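Side-chain contacts in glycoside hydrolase family 31 (Trueperella pyogenes, PDB 5I0F), which degrades cycloalternan, probably by a retaining glycosidase mechanism that passes through a covalent glycosyl-enzyme intermediate: residues 24-29 with 160-165; 31-36 with 44-49. All blocks are in the same frame, centred on the assembly; numbering follows the deposited sequence.

Contact 1. Residues 24-29 with 160-165; sequences IPIAGQ and THRVKF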
loop_
_atom_site.group_PDB
_atom_site.type_symbol
_atom_site.label_atom_id
_atom_site.label_comp_id
_atom_site.label_asym_id
_atom_site.label_seq_id
_atom_site.Cartn_x
_atom_site.Cartn_y
_atom_site.Cartn_z
ATOM N N ILE A 24 -19.277 16.988 -1.472
ATOM C CA ILE A 24 -19.502 18.046 -2.482
ATOM C C ILE A 24 -20.980 17.920 -2.905
ATOM O O ILE A 24 -21.325 17.029 -3.700
ATOM C CB ILE A 24 -18.570 17.871 -3.717
ATOM C CG1 ILE A 24 -17.083 17.924 -3.312
ATOM C CG2 ILE A 24 -18.887 18.895 -4.812
ATOM C CD1 ILE A 24 -16.636 19.228 -2.669
ATOM N N PRO A 25 -21.867 18.785 -2.354
ATOM C CA PRO A 25 -23.297 18.652 -2.639
ATOM C C PRO A 25 -23.651 18.807 -4.127
ATOM O O PRO A 25 -23.082 19.664 -4.817
ATOM C CB PRO A 25 -23.924 19.781 -1.807
ATOM C CG PRO A 25 -22.947 20.016 -0.707
ATOM C CD PRO A 25 -21.613 19.835 -1.351
ATOM N N ILE A 26 -24.572 17.958 -4.605
ATOM C CA ILE A 26 -25.012 17.959 -5.997
ATOM C C ILE A 26 -26.495 18.338 -6.027
ATOM O O ILE A 26 -27.318 17.694 -5.381
ATOM C CB ILE A 26 -24.732 16.594 -6.688
ATOM C CG1 ILE A 26 -23.212 16.371 -6.743
ATOM C CG2 ILE A 26 -25.318 16.560 -8.095
ATOM C CD1 ILE A 26 -22.781 15.089 -7.427
ATOM N N ALA A 27 -26.812 19.395 -6.779
ATOM C CA ALA A 27 -28.198 19.851 -6.957
ATOM C C ALA A 27 -29.079 18.731 -7.496
ATOM O O ALA A 27 -28.648 17.946 -8.349
ATOM C CB ALA A 27 -28.250 21.044 -7.903
ATOM N N GLY A 28 -30.303 18.645 -6.979
ATOM C CA GLY A 28 -31.267 17.626 -7.410
ATOM C C GLY A 28 -31.105 16.241 -6.793
ATOM O O GLY A 28 -31.958 15.382 -7.008
ATOM N N GLN A 29 -30.022 16.009 -6.048
ATOM C CA GLN A 29 -29.787 14.741 -5.352
ATOM C C GLN A 29 -30.054 14.981 -3.864
ATOM O O GLN A 29 -30.207 16.123 -3.447
ATOM C CB GLN A 29 -28.339 14.298 -5.500
ATOM C CG GLN A 29 -27.916 13.836 -6.878
ATOM C CD GLN A 29 -26.568 13.114 -6.855
ATOM O OE1 GLN A 29 -25.980 12.855 -5.788
ATOM N NE2 GLN A 29 -26.070 12.784 -8.034
ATOM N N THR A 160 -14.746 24.437 -10.094
ATOM C CA THR A 160 -14.870 23.160 -10.802
ATOM C C THR A 160 -14.192 22.071 -9.972
ATOM O O THR A 160 -12.997 22.160 -9.684
ATOM C CB THR A 160 -14.224 23.260 -12.205
ATOM O OG1 THR A 160 -14.747 24.413 -12.860
ATOM C CG2 THR A 160 -14.528 22.028 -13.050
ATOM N N HIS A 161 -14.957 21.065 -9.564
ATOM C CA HIS A 161 -14.507 20.141 -8.521
ATOM C C HIS A 161 -14.016 18.798 -9.030
ATOM O O HIS A 161 -13.078 18.231 -8.452
ATOM C CB HIS A 161 -15.614 19.926 -7.500
ATOM C CG HIS A 161 -16.201 21.204 -6.993
ATOM N ND1 HIS A 161 -15.554 22.008 -6.086
ATOM C CD2 HIS A 161 -17.348 21.847 -7.310
ATOM C CE1 HIS A 161 -16.286 23.082 -5.846
ATOM N NE2 HIS A 161 -17.378 23.010 -6.581
ATOM N N ARG A 162 -14.677 18.281 -10.060
ATOM C CA ARG A 162 -14.352 16.968 -10.658
ATOM C C ARG A 162 -14.624 16.994 -12.157
ATOM O O ARG A 162 -15.335 17.873 -12.662
ATOM C CB ARG A 162 -15.183 15.850 -10.019
ATOM C CG ARG A 162 -14.882 15.599 -8.545
ATOM C CD ARG A 162 -15.112 14.154 -8.129
ATOM N NE ARG A 162 -16.518 13.788 -8.233
ATOM C CZ ARG A 162 -17.452 14.059 -7.325
ATOM N NH1 ARG A 162 -17.173 14.731 -6.213
ATOM N NH2 ARG A 162 -18.698 13.667 -7.542
ATOM N N VAL A 163 -14.081 16.019 -12.869
ATOM C CA VAL A 163 -14.421 15.851 -14.277
ATOM C C VAL A 163 -14.600 14.376 -14.534
ATOM O O VAL A 163 -13.925 13.558 -13.920
ATOM C CB VAL A 163 -13.342 16.457 -15.200
ATOM C CG1 VAL A 163 -11.972 15.810 -14.991
ATOM C CG2 VAL A 163 -13.751 16.375 -16.670
ATOM N N LYS A 164 -15.510 14.033 -15.430
ATOM C CA LYS A 164 -15.524 12.674 -15.941
ATOM C C LYS A 164 -15.523 12.638 -17.455
ATOM O O LYS A 164 -16.001 13.557 -18.124
ATOM C CB LYS A 164 -16.645 11.827 -15.337
ATOM C CG LYS A 164 -18.036 12.289 -15.615
ATOM C CD LYS A 164 -19.005 11.725 -14.573
ATOM C CE LYS A 164 -20.410 12.222 -14.888
ATOM N NZ LYS A 164 -21.436 11.638 -13.993
ATOM N N PHE A 165 -14.938 11.578 -17.980
ATOM C CA PHE A 165 -14.815 11.390 -19.423
ATOM C C PHE A 165 -14.641 9.900 -19.711
ATOM O O PHE A 165 -14.522 9.101 -18.776
ATOM C CB PHE A 165 -13.671 12.251 -19.990
ATOM C CG PHE A 165 -12.316 11.886 -19.479
ATOM C CD1 PHE A 165 -11.816 12.462 -18.312
ATOM C CD2 PHE A 165 -11.541 10.946 -20.151
ATOM C CE1 PHE A 165 -10.550 12.116 -17.840
ATOM C CE2 PHE A 165 -10.284 10.591 -19.682
ATOM C CZ PHE A 165 -9.786 11.182 -18.525
HETATM O O HOH W 1 -20.329 14.774 -4.919
#
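I24 meets H161 and R162 where the loop 24-29 lies beside the strand 160-165. At the root of the I24 side chain, CB stands 4.2 Å from NH1 of R162, approaching that guanidinium obliquely. With CG1 turned beside the backbone N (chi1 -60°), the methyl CG2 is left anti to that N and lies over one face of the H161 imidazole, 4.2 Å from the ring atom CG and about as far from CD2. The tip CD1 comes 4.5 Å from ND1 of the same ring, a looser approach than that of CG2. A beta-branched residue suits this place because it offers separate surfaces to a ring and a flat cation.

The contact joins the N-terminal domain to the six-stranded antiparallel sheet that contains strand 160-168. I26, whose CD1 lies 4.3 Å from R162 NH2, also opens a type II turn that ends at Q29, and G28 takes the positive phi (81°) that glycine tolerates easily.

No direct hydrogen bond crosses between the segments, but a water donates to I24 O at 2.8 Å and accepts from R162 NH2 at 3.3 Å, lying in the guanidinium plane at its edge. Arginine fits here because its guanidinium accepts apolar neighbours obliquely while NE forms a salt bridge with E251 on the neighbouring strand; NE2 of H161 is hydrogen-bonded to S156 OG.

Contact 2. Residues 31-36 with 44-49; sequences LTIGAT and MRCFVL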
loop_
_atom_site.group_PDB
_atom_site.type_symbol
_atom_site.label_atom_id
_atom_site.label_comp_id
_atom_site.label_asym_id
_atom_site.label_seq_id
_atom_site.Cartn_x
_atom_site.Cartn_y
_atom_site.Cartn_z
ATOM N N LEU A 31 -29.085 15.321 0.065
ATOM C CA LEU A 31 -27.957 15.798 0.851
ATOM C C LEU A 31 -28.231 15.444 2.306
ATOM O O LEU A 31 -29.222 15.910 2.869
ATOM C CB LEU A 31 -27.800 17.317 0.715
ATOM C CG LEU A 31 -26.618 17.929 1.470
ATOM C CD1 LEU A 31 -25.302 17.305 1.007
ATOM C CD2 LEU A 31 -26.567 19.449 1.361
ATOM N N THR A 32 -27.356 14.631 2.905
ATOM C CA THR A 32 -27.419 14.289 4.327
ATOM C C THR A 32 -26.493 15.230 5.084
ATOM O O THR A 32 -25.344 15.419 4.685
ATOM C CB THR A 32 -26.979 12.833 4.567
ATOM O OG1 THR A 32 -27.834 11.976 3.817
ATOM C CG2 THR A 32 -27.069 12.443 6.023
ATOM N N ILE A 33 -27.001 15.803 6.177
ATOM C CA ILE A 33 -26.267 16.788 6.965
ATOM C C ILE A 33 -26.067 16.244 8.374
ATOM O O ILE A 33 -27.046 16.002 9.081
ATOM C CB ILE A 33 -27.047 18.114 7.044
ATOM C CG1 ILE A 33 -27.286 18.664 5.635
ATOM C CG2 ILE A 33 -26.281 19.137 7.872
ATOM C CD1 ILE A 33 -28.266 19.800 5.576
ATOM N N GLY A 34 -24.803 16.096 8.770
ATOM C CA GLY A 34 -24.411 15.610 10.093
ATOM C C GLY A 34 -23.675 16.640 10.948
ATOM O O GLY A 34 -22.938 17.477 10.434
ATOM N N ALA A 35 -23.898 16.573 12.256
ATOM C CA ALA A 35 -23.147 17.364 13.242
ATOM C C ALA A 35 -23.068 16.566 14.525
ATOM O O ALA A 35 -23.915 15.712 14.771
ATOM C CB ALA A 35 -23.821 18.712 13.483
ATOM N N THR A 36 -22.036 16.821 15.326
ATOM C CA THR A 36 -21.920 16.220 16.635
ATOM C C THR A 36 -21.870 17.309 17.721
ATOM O O THR A 36 -21.504 18.464 17.460
ATOM C CB THR A 36 -20.671 15.328 16.768
ATOM O OG1 THR A 36 -19.497 16.129 16.629
ATOM C CG2 THR A 36 -20.665 14.229 15.704
ATOM N N MET A 44 -31.290 19.392 18.437
ATOM C CA MET A 44 -30.409 20.027 17.489
ATOM C C MET A 44 -31.200 20.381 16.236
ATOM O O MET A 44 -31.944 19.535 15.709
ATOM C CB MET A 44 -29.301 19.059 17.100
ATOM C CG MET A 44 -28.036 19.208 17.902
ATOM S SD MET A 44 -27.017 20.483 17.139
ATOM C CE MET A 44 -26.330 19.500 15.806
ATOM N N ARG A 45 -31.020 21.605 15.749
ATOM C CA ARG A 45 -31.668 22.045 14.525
ATOM C C ARG A 45 -30.665 22.626 13.558
ATOM O O ARG A 45 -29.672 23.224 13.959
ATOM C CB ARG A 45 -32.782 23.055 14.839
ATOM C CG ARG A 45 -33.886 22.415 15.669
ATOM C CD ARG A 45 -35.075 23.304 15.975
ATOM N NE ARG A 45 -34.679 24.582 16.555
ATOM C CZ ARG A 45 -35.418 25.312 17.390
ATOM N NH1 ARG A 45 -34.921 26.469 17.829
ATOM N NH2 ARG A 45 -36.622 24.905 17.816
ATOM N N CYS A 46 -30.912 22.401 12.276
ATOM C CA CYS A 46 -30.116 22.978 11.200
ATOM C C CYS A 46 -30.945 24.063 10.522
ATOM O O CYS A 46 -32.033 23.785 9.995
ATOM C CB CYS A 46 -29.741 21.903 10.180
ATOM S SG CYS A 46 -28.684 22.523 8.858
ATOM N N PHE A 47 -30.434 25.288 10.532
ATOM C CA PHE A 47 -31.074 26.415 9.851
ATOM C C PHE A 47 -30.390 26.637 8.506
ATOM O O PHE A 47 -29.178 26.890 8.479
ATOM C CB PHE A 47 -30.924 27.686 10.683
ATOM C CG PHE A 47 -31.720 27.681 11.953
ATOM C CD1 PHE A 47 -31.243 27.031 13.079
ATOM C CD2 PHE A 47 -32.949 28.337 12.027
ATOM C CE1 PHE A 47 -31.973 27.031 14.260
ATOM C CE2 PHE A 47 -33.688 28.338 13.208
ATOM C CZ PHE A 47 -33.191 27.686 14.326
ATOM N N VAL A 48 -31.144 26.524 7.411
ATOM C CA VAL A 48 -30.600 26.710 6.060
ATOM C C VAL A 48 -31.210 27.982 5.474
ATOM O O VAL A 48 -32.426 28.073 5.314
ATOM C CB VAL A 48 -30.896 25.502 5.139
ATOM C CG1 VAL A 48 -30.188 25.663 3.799
ATOM C CG2 VAL A 48 -30.477 24.185 5.783
ATOM N N LEU A 49 -30.361 28.957 5.159
ATOM C CA LEU A 49 -30.795 30.252 4.633
ATOM C C LEU A 49 -30.586 30.316 3.100
ATOM O O LEU A 49 -29.475 30.549 2.617
ATOM C CB LEU A 49 -30.052 31.393 5.346
ATOM C CG LEU A 49 -29.867 31.302 6.879
ATOM C CD1 LEU A 49 -29.008 32.448 7.419
ATOM C CD2 LEU A 49 -31.205 31.249 7.622
#
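The strands 31-36 and 44-49 run in roughly opposite senses, strongly inclined to each other and with no backbone hydrogen bond between them, facing across a layer of side chains with the CA atoms of I33 and C46 8.4 Å apart and those of A35 and M44 8.8 Å apart. Alternation along each strand sends I33 and A35 from one side, M44 and C46 from the other, towards each other.

The tighter approach is that of A35 and M44, where the methyl CE of M44 comes 3.5 Å from CB of A35. M44 reaches it by folding: its chain bends at chi2 (-86°) and again at chi3 (-79°), bringing the terminal methyl round towards the opposing strand. The flexible, unbranched thioether can curl in this way against the small alanine. M44 also packs on M59, W93 and A111 from other strands of the same sheet.

I33 and C46 make the second meeting. Methyl CG2 of I33 lies 4.3 Å from SG of C46, an apolar contact between a branched side chain and a compact sulfur, and both residues rest on F109 as well. Cysteine is small enough to sit opposite isoleucine at this spacing.

Each strand pairs with others: 31-37 with 91-97 and, among others, 20-21; 41-49 with 54-62 and 105-113. The eight-stranded antiparallel sheet thus curls until 31-37 and 41-49 face each other with side chains packed between them, as in the core of a beta sandwich, within the 1,3-alpha-isomaltosidase-like N-terminal domain.

In the fold
From the N terminus, the chain passes through the loop 24-29, enters strand 31-37, turns, and returns along strand 41-49, so that contact 2 closes a short loop with only seven residues between its segments. Contact 1 closes a far longer one: 130 residues, rich in strand, separate 29 from 160, and the whole of contact 2 falls within that span. The two centres lie 21 Å apart, yet P25 CG touches L31 CD1 at 4.0 Å, giving a direct apolar link between them. Contact 2 holds opposing parts of the N-terminal sheet together, whereas contact 1 joins that domain to the following six-stranded sheet.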